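Local coordinates for alginate biosynthesis protein AlgX (Pseudomonas aeruginosa, PDB 4KNC) that protects the exopolysaccharide alginate from degradation as it crosses the periplasm and takes part in its O-acetylation, at residues Asp43-Arg48 with Leu91-Lys96; Thr50-Thr55 with Pro87-Val92; Tyr143-Asp148 with Gln210-Phe215; Gly147-Thr152 with Leu192-Lys197. All coordinates share one frame; numbering follows the deposited sequence.

Overall arrangement
Going along the chain from the N terminus, all four contacts fall inside the SGNH hydrolase-like domain. Contact 1 closes a loop from strand 46-48 to residues 91-96, and contact 2, whose first segment follows that strand, nests within it and returns to the start of helix 89-93. Both loops are complete before the next pair opens. Contacts 3 and 4 leave from one loop, residues 143-152, sharing Gly147 and Asp148: contact 4 reaches the start of helix 194-203 and nests inside contact 3, which runs on to strand 210-220. The two pairs are cross-linked, since Arg89 of contact 2 bonds to Leu46 and Phe145, and Lys146 pairs with Asp43.

Contact 1 (Asp43-Arg48 with Leu91-Lys96); sequences DDWLFR and LVNREK
Lys96 lays its aliphatic chain over the indole of Trp45, the tightly packed part of the contact. CG sits above the centre of one ring face, 3.9 Å from the centroid of the six-membered ring and nearly along its normal, a CH-pi arrangement, with CB and CD following the same face. The bend at chi2 (-69°) swings CD across to the pyrrole side, where it lies 3.8 Å from Trp45 NE1. Asn93 crosses the far end of the indole at about a right angle, its OD1 3.7 Å from Trp45 CH2; its amide is held from elsewhere, ND2 by Glu137 and OD1 by Tyr144 N. Phe47 adds its edge, CZ coming 3.5 Å from Asn93 O.

The looser side is the partly exposed lysine end. No direct hydrogen bond joins the segments; water 1 accepts from both Trp45 NE1, at 3.2 Å, and Lys96 NZ.

Within the SGNH hydrolase-like domain this largely apolar contact joins strand 46-48 and the turn before it to the stretch from helix 89-93 into the short 3-10 segment 95-96. Strand 38-40 pairs with 46-48, helix 194-203 packs on Leu46 and helix 107-123 on Leu91.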
# COMPACT_ATOMS: atom_id res chain seq x y z
N ASP A 43 -22.40 -0.19 -22.96
CA ASP A 43 -21.95 1.18 -23.18
C ASP A 43 -20.43 1.15 -23.43
O ASP A 43 -19.94 0.28 -24.15
CB ASP A 43 -22.34 2.05 -21.98
CG ASP A 43 -22.01 3.52 -22.17
OD1 ASP A 43 -22.74 4.22 -22.91
OD2 ASP A 43 -21.00 3.96 -21.58
N ASP A 44 -19.70 2.07 -22.84
CA ASP A 44 -18.25 2.10 -22.97
C ASP A 44 -17.57 1.39 -21.78
O ASP A 44 -16.38 1.63 -21.50
CB ASP A 44 -17.76 3.54 -23.05
CG ASP A 44 -17.97 4.16 -24.42
OD1 ASP A 44 -18.66 3.54 -25.26
OD2 ASP A 44 -17.44 5.27 -24.65
N TRP A 45 -18.31 0.55 -21.07
CA TRP A 45 -17.71 -0.24 -19.99
C TRP A 45 -16.74 -1.28 -20.56
O TRP A 45 -17.06 -2.00 -21.51
CB TRP A 45 -18.77 -0.87 -19.09
CG TRP A 45 -19.31 0.12 -18.09
CD1 TRP A 45 -20.27 1.07 -18.32
CD2 TRP A 45 -18.88 0.30 -16.74
NE1 TRP A 45 -20.47 1.81 -17.18
CE2 TRP A 45 -19.63 1.36 -16.20
CE3 TRP A 45 -17.93 -0.34 -15.93
CZ2 TRP A 45 -19.47 1.80 -14.88
CZ3 TRP A 45 -17.77 0.09 -14.62
CH2 TRP A 45 -18.54 1.15 -14.11
N LEU A 46 -15.54 -1.32 -20.01
CA LEU A 46 -14.60 -2.40 -20.27
C LEU A 46 -14.29 -3.09 -18.93
O LEU A 46 -14.29 -2.45 -17.88
CB LEU A 46 -13.29 -1.86 -20.87
CG LEU A 46 -13.30 -1.12 -22.21
CD1 LEU A 46 -11.85 -0.85 -22.66
CD2 LEU A 46 -14.08 -1.88 -23.29
N PHE A 47 -14.04 -4.40 -18.97
CA PHE A 47 -13.58 -5.09 -17.78
C PHE A 47 -12.33 -5.88 -18.11
O PHE A 47 -12.16 -6.32 -19.24
CB PHE A 47 -14.64 -6.05 -17.26
CG PHE A 47 -15.83 -5.37 -16.63
CD1 PHE A 47 -16.79 -4.75 -17.41
CD2 PHE A 47 -15.98 -5.36 -15.23
CE1 PHE A 47 -17.89 -4.14 -16.82
CE2 PHE A 47 -17.08 -4.75 -14.64
CZ PHE A 47 -18.03 -4.13 -15.44
N ARG A 48 -11.45 -6.06 -17.13
CA ARG A 48 -10.31 -6.96 -17.25
C ARG A 48 -10.70 -8.30 -16.66
O ARG A 48 -11.18 -8.35 -15.55
CB ARG A 48 -9.12 -6.39 -16.49
CG ARG A 48 -8.78 -4.96 -16.87
CD ARG A 48 -7.79 -4.39 -15.89
NE ARG A 48 -8.42 -4.15 -14.59
CZ ARG A 48 -7.77 -3.68 -13.53
NH1 ARG A 48 -6.48 -3.42 -13.60
NH2 ARG A 48 -8.43 -3.46 -12.39
N LEU A 91 -17.25 -7.34 -8.80
CA LEU A 91 -18.15 -7.51 -7.66
C LEU A 91 -19.09 -6.33 -7.51
O LEU A 91 -20.25 -6.51 -7.17
CB LEU A 91 -17.38 -7.72 -6.35
CG LEU A 91 -16.72 -9.09 -6.20
CD1 LEU A 91 -15.65 -9.04 -5.11
CD2 LEU A 91 -17.75 -10.17 -5.90
N VAL A 92 -18.60 -5.13 -7.77
CA VAL A 92 -19.46 -3.97 -7.52
C VAL A 92 -20.34 -3.64 -8.72
O VAL A 92 -21.56 -3.42 -8.60
CB VAL A 92 -18.65 -2.73 -7.12
CG1 VAL A 92 -19.55 -1.53 -6.99
CG2 VAL A 92 -17.91 -2.97 -5.80
N ASN A 93 -19.72 -3.62 -9.89
CA ASN A 93 -20.41 -3.22 -11.11
C ASN A 93 -20.72 -4.39 -12.03
O ASN A 93 -20.77 -4.23 -13.26
CB ASN A 93 -19.61 -2.14 -11.84
CG ASN A 93 -19.72 -0.78 -11.15
OD1 ASN A 93 -18.71 -0.23 -10.68
ND2 ASN A 93 -20.94 -0.24 -11.09
N ARG A 94 -20.92 -5.57 -11.44
CA ARG A 94 -21.48 -6.72 -12.14
C ARG A 94 -22.53 -6.36 -13.21
O ARG A 94 -22.43 -6.82 -14.35
CB ARG A 94 -22.12 -7.69 -11.13
CG ARG A 94 -22.65 -8.97 -11.77
CD ARG A 94 -23.50 -9.77 -10.80
NE ARG A 94 -23.72 -11.13 -11.29
CZ ARG A 94 -24.52 -12.01 -10.71
NH1 ARG A 94 -25.19 -11.67 -9.62
NH2 ARG A 94 -24.66 -13.22 -11.22
N GLU A 95 -23.51 -5.53 -12.86
CA GLU A 95 -24.64 -5.27 -13.76
C GLU A 95 -24.29 -4.55 -15.06
O GLU A 95 -25.10 -4.50 -15.98
CB GLU A 95 -25.79 -4.54 -13.03
CG GLU A 95 -26.46 -5.37 -11.91
CD GLU A 95 -26.85 -6.79 -12.33
OE1 GLU A 95 -27.36 -6.97 -13.46
OE2 GLU A 95 -26.67 -7.74 -11.54
N LYS A 96 -23.08 -3.99 -15.14
CA LYS A 96 -22.65 -3.32 -16.37
C LYS A 96 -22.14 -4.32 -17.42
O LYS A 96 -21.90 -3.96 -18.57
CB LYS A 96 -21.58 -2.28 -16.06
CG LYS A 96 -22.01 -1.25 -15.01
CD LYS A 96 -23.10 -0.33 -15.53
CE LYS A 96 -23.36 0.82 -14.56
NZ LYS A 96 -24.39 1.77 -15.07
O HOH W 1 -22.96 3.85 -17.17

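Contact 2 (Thr50-Thr55 with Pro87-Val92)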
# COMPACT_ATOMS: atom_id res chain seq x y z
N THR A 50 -8.83 -10.94 -15.64
CA THR A 50 -8.01 -11.47 -14.55
C THR A 50 -8.03 -10.56 -13.32
O THR A 50 -7.84 -11.03 -12.21
CB THR A 50 -6.54 -11.72 -14.98
OG1 THR A 50 -5.87 -10.47 -15.16
CG2 THR A 50 -6.47 -12.52 -16.29
N TYR A 51 -8.24 -9.27 -13.52
CA TYR A 51 -8.26 -8.35 -12.39
C TYR A 51 -9.68 -8.14 -11.88
O TYR A 51 -9.90 -8.14 -10.67
CB TYR A 51 -7.68 -6.99 -12.77
CG TYR A 51 -6.19 -7.00 -13.00
CD1 TYR A 51 -5.65 -7.46 -14.20
CD2 TYR A 51 -5.32 -6.55 -12.02
CE1 TYR A 51 -4.28 -7.46 -14.42
CE2 TYR A 51 -3.95 -6.55 -12.21
CZ TYR A 51 -3.43 -7.00 -13.41
OH TYR A 51 -2.06 -6.98 -13.60
N ASP A 52 -10.63 -7.94 -12.79
CA ASP A 52 -11.96 -7.49 -12.41
C ASP A 52 -12.93 -8.63 -12.22
O ASP A 52 -13.86 -8.53 -11.42
CB ASP A 52 -12.54 -6.53 -13.45
CG ASP A 52 -11.69 -5.31 -13.66
OD1 ASP A 52 -10.90 -4.93 -12.75
OD2 ASP A 52 -11.83 -4.71 -14.73
N LEU A 53 -12.71 -9.70 -12.98
CA LEU A 53 -13.65 -10.81 -12.99
C LEU A 53 -13.06 -12.03 -12.31
O LEU A 53 -13.49 -13.17 -12.55
CB LEU A 53 -14.06 -11.16 -14.43
CG LEU A 53 -14.74 -10.03 -15.20
CD1 LEU A 53 -15.12 -10.47 -16.61
CD2 LEU A 53 -15.97 -9.54 -14.43
N ARG A 54 -12.08 -11.79 -11.45
CA ARG A 54 -11.41 -12.89 -10.78
C ARG A 54 -12.33 -13.46 -9.71
O ARG A 54 -13.23 -12.76 -9.22
CB ARG A 54 -10.10 -12.42 -10.15
CG ARG A 54 -10.27 -11.50 -8.94
CD ARG A 54 -9.03 -11.59 -8.07
NE ARG A 54 -7.95 -10.74 -8.52
CZ ARG A 54 -6.66 -11.05 -8.47
NH1 ARG A 54 -6.25 -12.21 -7.99
NH2 ARG A 54 -5.78 -10.17 -8.91
N THR A 55 -12.10 -14.72 -9.35
CA THR A 55 -12.81 -15.37 -8.24
C THR A 55 -11.88 -15.75 -7.11
O THR A 55 -12.32 -16.24 -6.08
CB THR A 55 -13.52 -16.66 -8.69
OG1 THR A 55 -12.56 -17.55 -9.27
CG2 THR A 55 -14.62 -16.35 -9.71
N PRO A 87 -12.82 -3.63 -3.19
CA PRO A 87 -13.44 -4.74 -3.92
C PRO A 87 -13.30 -4.61 -5.45
O PRO A 87 -13.00 -3.53 -5.96
CB PRO A 87 -14.91 -4.66 -3.50
CG PRO A 87 -15.11 -3.20 -3.12
CD PRO A 87 -13.80 -2.78 -2.50
N THR A 88 -13.51 -5.70 -6.17
CA THR A 88 -13.28 -5.66 -7.62
C THR A 88 -14.39 -4.92 -8.37
O THR A 88 -15.49 -4.72 -7.86
CB THR A 88 -13.06 -7.07 -8.20
OG1 THR A 88 -14.17 -7.92 -7.86
CG2 THR A 88 -11.77 -7.69 -7.64
N ARG A 89 -14.06 -4.49 -9.58
CA ARG A 89 -15.03 -3.84 -10.44
C ARG A 89 -16.12 -4.84 -10.79
O ARG A 89 -17.27 -4.48 -10.99
CB ARG A 89 -14.34 -3.30 -11.71
CG ARG A 89 -13.24 -2.28 -11.38
CD ARG A 89 -12.45 -1.83 -12.63
NE ARG A 89 -13.20 -0.92 -13.49
CZ ARG A 89 -13.84 -1.28 -14.60
NH1 ARG A 89 -13.82 -2.56 -14.99
NH2 ARG A 89 -14.48 -0.37 -15.33
N GLY A 90 -15.75 -6.11 -10.87
CA GLY A 90 -16.72 -7.15 -11.18
C GLY A 90 -17.73 -7.33 -10.04
O GLY A 90 -18.93 -7.46 -10.30
N LEU A 91 -17.25 -7.34 -8.80
CA LEU A 91 -18.15 -7.51 -7.66
C LEU A 91 -19.09 -6.33 -7.51
O LEU A 91 -20.25 -6.51 -7.17
CB LEU A 91 -17.38 -7.72 -6.35
CG LEU A 91 -16.72 -9.09 -6.20
CD1 LEU A 91 -15.65 -9.04 -5.11
CD2 LEU A 91 -17.75 -10.17 -5.90
N VAL A 92 -18.60 -5.13 -7.77
CA VAL A 92 -19.46 -3.97 -7.52
C VAL A 92 -20.34 -3.64 -8.72
O VAL A 92 -21.56 -3.42 -8.60
CB VAL A 92 -18.65 -2.73 -7.12
CG1 VAL A 92 -19.55 -1.53 -6.99
CG2 VAL A 92 -17.91 -2.97 -5.80
O HOH W 2 -11.10 -4.94 -9.97
O HOH W 3 -14.30 -10.17 -9.19
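Thr88 opens the contact with its methyl, CG2 lying 3.6 Å from Tyr51 O. Its hydroxyl takes the crowded position between backbone N and carbonyl carbon (chi1 55°), from where OG1 accepts from Leu91 N, the N-cap bond of helix 89-93. OG1 also donates to water 3, and that water donates to the carbonyls of Asp52 and Arg54.

Arg89 comes next, lying side by side with Asp52 and pointing the same way. Its NH1 forms a salt bridge to Asp52 OD2 at 2.9 Å, approaching from above the carboxylate plane with an N-H...O angle of 138°, so clearly bent. Water 2 ties Asp52 OD1 to Arg89 N. In the SGNH hydrolase-like domain this helix start follows parallel strand 80-85, and the arginine reaches toward the probable active site, its side chain about 6 Å from that of Asp148. NH1 also bonds to Leu46 O and NH2 to Phe145 O, while Arg48 is a second cation for Asp52.

At Gly90 the backbones come close. Its N gives Asp52 O a weak bond of 3.1 Å, its CA adds a C-H...O contact to the same oxygen, and Leu53 CD2 rests 4.1 Å from that CA.

Contact 3 (Tyr143-Asp148 with Gln210-Phe215); sequences YYFKGD and QYVDRF
A glutamine side chain, Gln210, reaches from the start of strand 210-220 to the backbone of the loop that carries the probable catalytic Asp148, meeting Phe145 and Lys146 there in a mixed polar and apolar contact. OE1 does most of the work. It accepts from Lys146 N at 2.8 Å, a fairly straight bond with an N-H...O angle of 158°, and the donor is tilted 25° from the carbonyl plane of the amide. The same oxygen lies in the plane of the Phe145 ring, at its edge, 3.4 Å from CD1, and the ring and amide planes stand almost perpendicular.

Two waters extend the grip of this amide. OE1 accepts two bonds, one from Lys146 N and one from water 5, which itself accepts from Gly147 N. Water 4 accepts from Gln210 NE2 at 3.2 Å and donates to Tyr144 O, joining the other end of the amide to the loop.

Strand 210-220 pairs antiparallel with 180-191 in a two-stranded sheet, and Phe145 also packs on Leu189 and Lys191 of that partner strand. Two residues further along the strand, Val212 supplies the apolar part: its CG2 sits 3.8 Å from Phe145 CE1, meeting the ring obliquely, and Val212 also touches Pro153 of helix 153-169.

The extended chain of Lys146 passes across the amide at a slant, CG lying 3.7 Å from Gln210 CD. Beyond it, NZ forms a salt bridge with Asp43, in the turn before strand 46-48.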
# COMPACT_ATOMS: atom_id res chain seq x y z
N TYR A 143 -20.04 3.24 -9.04
CA TYR A 143 -18.93 3.16 -8.08
C TYR A 143 -17.58 3.37 -8.81
O TYR A 143 -16.74 4.18 -8.37
CB TYR A 143 -18.98 1.80 -7.39
CG TYR A 143 -17.97 1.53 -6.29
CD1 TYR A 143 -16.66 1.18 -6.59
CD2 TYR A 143 -18.36 1.53 -4.94
CE1 TYR A 143 -15.75 0.90 -5.59
CE2 TYR A 143 -17.45 1.24 -3.94
CZ TYR A 143 -16.14 0.93 -4.27
OH TYR A 143 -15.20 0.65 -3.28
N TYR A 144 -17.40 2.68 -9.93
CA TYR A 144 -16.16 2.74 -10.72
C TYR A 144 -16.26 3.55 -12.01
O TYR A 144 -17.33 3.64 -12.61
CB TYR A 144 -15.71 1.33 -11.10
CG TYR A 144 -14.87 0.65 -10.04
CD1 TYR A 144 -13.54 1.02 -9.84
CD2 TYR A 144 -15.41 -0.36 -9.23
CE1 TYR A 144 -12.76 0.42 -8.87
CE2 TYR A 144 -14.63 -0.98 -8.25
CZ TYR A 144 -13.31 -0.58 -8.08
OH TYR A 144 -12.51 -1.16 -7.13
N PHE A 145 -15.14 4.12 -12.45
CA PHE A 145 -15.07 4.67 -13.80
C PHE A 145 -15.32 3.55 -14.82
O PHE A 145 -15.00 2.38 -14.56
CB PHE A 145 -13.72 5.37 -14.08
CG PHE A 145 -13.57 6.71 -13.40
CD1 PHE A 145 -14.12 7.86 -13.96
CD2 PHE A 145 -12.86 6.83 -12.21
CE1 PHE A 145 -13.98 9.11 -13.33
CE2 PHE A 145 -12.71 8.06 -11.58
CZ PHE A 145 -13.26 9.20 -12.15
N LYS A 146 -15.90 3.93 -15.96
CA LYS A 146 -16.21 3.01 -17.07
C LYS A 146 -15.03 2.22 -17.60
O LYS A 146 -15.16 1.04 -17.90
CB LYS A 146 -16.81 3.80 -18.24
CG LYS A 146 -18.19 4.38 -17.95
CD LYS A 146 -18.71 5.18 -19.15
CE LYS A 146 -20.16 5.56 -18.96
NZ LYS A 146 -20.66 6.28 -20.16
N GLY A 147 -13.89 2.89 -17.73
CA GLY A 147 -12.73 2.28 -18.37
C GLY A 147 -11.46 2.56 -17.59
O GLY A 147 -10.40 2.79 -18.18
N ASP A 148 -11.55 2.53 -16.26
CA ASP A 148 -10.41 2.84 -15.41
C ASP A 148 -10.47 1.98 -14.15
O ASP A 148 -11.52 1.43 -13.82
CB ASP A 148 -10.39 4.33 -15.06
CG ASP A 148 -9.06 4.77 -14.47
OD1 ASP A 148 -8.05 4.84 -15.21
OD2 ASP A 148 -9.01 5.06 -13.26
N GLN A 210 -14.41 10.80 -19.41
CA GLN A 210 -15.48 10.94 -18.43
C GLN A 210 -15.30 12.18 -17.56
O GLN A 210 -14.19 12.53 -17.17
CB GLN A 210 -15.53 9.72 -17.52
CG GLN A 210 -16.46 8.62 -17.98
CD GLN A 210 -16.74 7.61 -16.87
OE1 GLN A 210 -15.93 6.70 -16.62
NE2 GLN A 210 -17.88 7.75 -16.22
N TYR A 211 -16.41 12.84 -17.25
CA TYR A 211 -16.39 13.99 -16.35
C TYR A 211 -17.35 13.71 -15.22
O TYR A 211 -18.55 13.60 -15.45
CB TYR A 211 -16.82 15.25 -17.09
CG TYR A 211 -15.74 15.78 -17.99
CD1 TYR A 211 -15.55 15.26 -19.26
CD2 TYR A 211 -14.88 16.78 -17.56
CE1 TYR A 211 -14.54 15.74 -20.09
CE2 TYR A 211 -13.87 17.26 -18.37
CZ TYR A 211 -13.70 16.74 -19.62
OH TYR A 211 -12.69 17.24 -20.42
N VAL A 212 -16.83 13.58 -14.00
CA VAL A 212 -17.66 13.32 -12.83
C VAL A 212 -17.50 14.43 -11.80
O VAL A 212 -16.61 15.28 -11.92
CB VAL A 212 -17.30 11.97 -12.15
CG1 VAL A 212 -17.54 10.83 -13.12
CG2 VAL A 212 -15.84 11.98 -11.68
N ASP A 213 -18.37 14.42 -10.79
CA ASP A 213 -18.33 15.40 -9.70
C ASP A 213 -17.04 15.29 -8.88
O ASP A 213 -16.67 14.20 -8.43
CB ASP A 213 -19.52 15.19 -8.78
CG ASP A 213 -20.84 15.45 -9.47
OD1 ASP A 213 -20.88 16.32 -10.36
OD2 ASP A 213 -21.84 14.76 -9.11
N ARG A 214 -16.34 16.40 -8.72
CA ARG A 214 -15.17 16.40 -7.84
C ARG A 214 -15.50 17.04 -6.49
O ARG A 214 -16.15 18.08 -6.45
CB ARG A 214 -14.01 17.13 -8.50
CG ARG A 214 -12.70 16.95 -7.77
CD ARG A 214 -11.52 17.47 -8.59
NE ARG A 214 -11.58 18.91 -8.78
CZ ARG A 214 -11.25 19.80 -7.85
NH1 ARG A 214 -10.83 19.39 -6.65
NH2 ARG A 214 -11.34 21.10 -8.10
N PHE A 215 -15.05 16.44 -5.39
CA PHE A 215 -15.39 16.95 -4.06
C PHE A 215 -14.18 17.34 -3.22
O PHE A 215 -13.11 16.75 -3.34
CB PHE A 215 -16.19 15.89 -3.27
CG PHE A 215 -17.54 15.59 -3.87
CD1 PHE A 215 -17.67 14.66 -4.88
CD2 PHE A 215 -18.67 16.26 -3.44
CE1 PHE A 215 -18.90 14.39 -5.44
CE2 PHE A 215 -19.91 15.99 -3.99
CZ PHE A 215 -20.03 15.06 -4.99
O HOH W 4 -18.69 5.53 -14.12
O HOH W 5 -13.47 5.75 -17.69

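Contact 4 (Gly147-Thr152 with Leu192-Lys197)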
# COMPACT_ATOMS: atom_id res chain seq x y z
N GLY A 147 -13.89 2.89 -17.73
CA GLY A 147 -12.73 2.28 -18.37
C GLY A 147 -11.46 2.56 -17.59
O GLY A 147 -10.40 2.79 -18.18
N ASP A 148 -11.55 2.53 -16.26
CA ASP A 148 -10.41 2.84 -15.41
C ASP A 148 -10.47 1.98 -14.15
O ASP A 148 -11.52 1.43 -13.82
CB ASP A 148 -10.39 4.33 -15.06
CG ASP A 148 -9.06 4.77 -14.47
OD1 ASP A 148 -8.05 4.84 -15.21
OD2 ASP A 148 -9.01 5.06 -13.26
N HIS A 149 -9.34 1.88 -13.46
CA HIS A 149 -9.23 1.07 -12.25
C HIS A 149 -9.54 1.85 -10.95
O HIS A 149 -9.61 1.28 -9.88
CB HIS A 149 -7.83 0.42 -12.16
CG HIS A 149 -6.71 1.42 -12.11
ND1 HIS A 149 -6.39 2.23 -13.18
CD2 HIS A 149 -5.82 1.72 -11.13
CE1 HIS A 149 -5.37 3.00 -12.85
NE2 HIS A 149 -5.00 2.71 -11.62
N HIS A 150 -9.69 3.17 -11.05
CA HIS A 150 -10.02 3.98 -9.88
C HIS A 150 -11.53 3.99 -9.65
O HIS A 150 -12.30 3.91 -10.60
CB HIS A 150 -9.54 5.43 -10.05
CG HIS A 150 -8.05 5.56 -10.11
ND1 HIS A 150 -7.37 5.70 -11.31
CD2 HIS A 150 -7.11 5.55 -9.14
CE1 HIS A 150 -6.07 5.78 -11.06
NE2 HIS A 150 -5.89 5.68 -9.76
N TRP A 151 -11.94 4.07 -8.38
CA TRP A 151 -13.32 4.39 -8.08
C TRP A 151 -13.57 5.85 -8.47
O TRP A 151 -12.64 6.64 -8.54
CB TRP A 151 -13.66 4.15 -6.58
CG TRP A 151 -12.66 4.64 -5.55
CD1 TRP A 151 -11.75 5.67 -5.68
CD2 TRP A 151 -12.49 4.12 -4.22
NE1 TRP A 151 -11.02 5.81 -4.51
CE2 TRP A 151 -11.46 4.87 -3.61
CE3 TRP A 151 -13.09 3.08 -3.49
CZ2 TRP A 151 -11.02 4.61 -2.30
CZ3 TRP A 151 -12.65 2.83 -2.22
CH2 TRP A 151 -11.63 3.59 -1.63
N THR A 152 -14.82 6.19 -8.73
CA THR A 152 -15.19 7.59 -8.85
C THR A 152 -15.25 8.17 -7.44
O THR A 152 -15.25 7.41 -6.46
CB THR A 152 -16.59 7.74 -9.46
OG1 THR A 152 -17.55 7.05 -8.63
CG2 THR A 152 -16.62 7.17 -10.88
N LEU A 192 -9.92 10.10 -18.73
CA LEU A 192 -9.92 9.19 -19.86
C LEU A 192 -9.27 7.94 -19.28
O LEU A 192 -8.10 7.97 -18.91
CB LEU A 192 -9.10 9.76 -21.03
CG LEU A 192 -8.93 8.84 -22.24
CD1 LEU A 192 -10.28 8.47 -22.82
CD2 LEU A 192 -8.02 9.44 -23.32
N GLY A 193 -10.04 6.86 -19.17
CA GLY A 193 -9.60 5.71 -18.41
C GLY A 193 -8.42 4.96 -18.99
O GLY A 193 -8.26 4.90 -20.21
N THR A 194 -7.61 4.36 -18.12
CA THR A 194 -6.48 3.54 -18.56
C THR A 194 -6.88 2.34 -19.41
O THR A 194 -6.12 1.90 -20.28
CB THR A 194 -5.63 3.04 -17.37
OG1 THR A 194 -6.44 2.23 -16.51
CG2 THR A 194 -5.04 4.21 -16.59
N PHE A 195 -8.06 1.78 -19.18
CA PHE A 195 -8.46 0.60 -19.95
C PHE A 195 -8.78 1.07 -21.36
O PHE A 195 -8.49 0.38 -22.34
CB PHE A 195 -9.71 -0.12 -19.40
CG PHE A 195 -9.61 -0.58 -17.95
CD1 PHE A 195 -8.46 -0.37 -17.20
CD2 PHE A 195 -10.69 -1.21 -17.35
CE1 PHE A 195 -8.39 -0.79 -15.86
CE2 PHE A 195 -10.63 -1.63 -16.01
CZ PHE A 195 -9.47 -1.42 -15.27
N HIS A 196 -9.40 2.25 -21.46
CA HIS A 196 -9.78 2.84 -22.75
C HIS A 196 -8.52 3.17 -23.56
O HIS A 196 -8.48 2.93 -24.76
CB HIS A 196 -10.63 4.09 -22.55
CG HIS A 196 -12.04 3.82 -22.12
ND1 HIS A 196 -12.79 4.74 -21.41
CD2 HIS A 196 -12.86 2.77 -22.36
CE1 HIS A 196 -14.00 4.25 -21.22
NE2 HIS A 196 -14.07 3.06 -21.78
N LYS A 197 -7.50 3.71 -22.89
CA LYS A 197 -6.23 4.00 -23.54
C LYS A 197 -5.53 2.73 -24.01
O LYS A 197 -4.93 2.71 -25.10
CB LYS A 197 -5.30 4.78 -22.61
CG LYS A 197 -5.76 6.19 -22.31
CD LYS A 197 -4.72 6.92 -21.48
CE LYS A 197 -5.30 8.18 -20.85
NZ LYS A 197 -4.36 8.77 -19.87
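Gly147 O and the Asp148 carboxylate meet the first turn of helix 194-203, whose first N-H groups have no acceptor within the helix. Gly147 O takes the hydrogen of Phe195 N at 2.7 Å, and His196 N adds a weak bond. Asp148 OD1 accepts from Thr194 N at 3.0 Å, nearly straight at 176°, through its anti lone pair; Thr194 OG1 gives it a weak second bond. CG stands anti to the backbone N (chi1 -166°), and the carboxylate beyond it has OD1 on the helix side and OD2 on the His150 side.

OD2 accepts from His150 ND1 at 2.6 Å through the syn lone pair, in the imidazole plane, and from His150 N, closing an Asx turn. His150 NE2 bonds to Ser243 OG.

The backbone also packs on two rings: Gly147 CA lies over the centre of the His196 imidazole, 3.7 Å from its centroid, and Asp148 C lies over one face of Phe195, toward the rim. His196 NE2 is held by Asp44 O.

The arrangement fits the Ser-His-Asp triad of SGNH hydrolases: the helix start holds one carboxylate oxygen of Asp148, while the other orients His150, the probable proton acceptor, toward Ser243, the probable nucleophile.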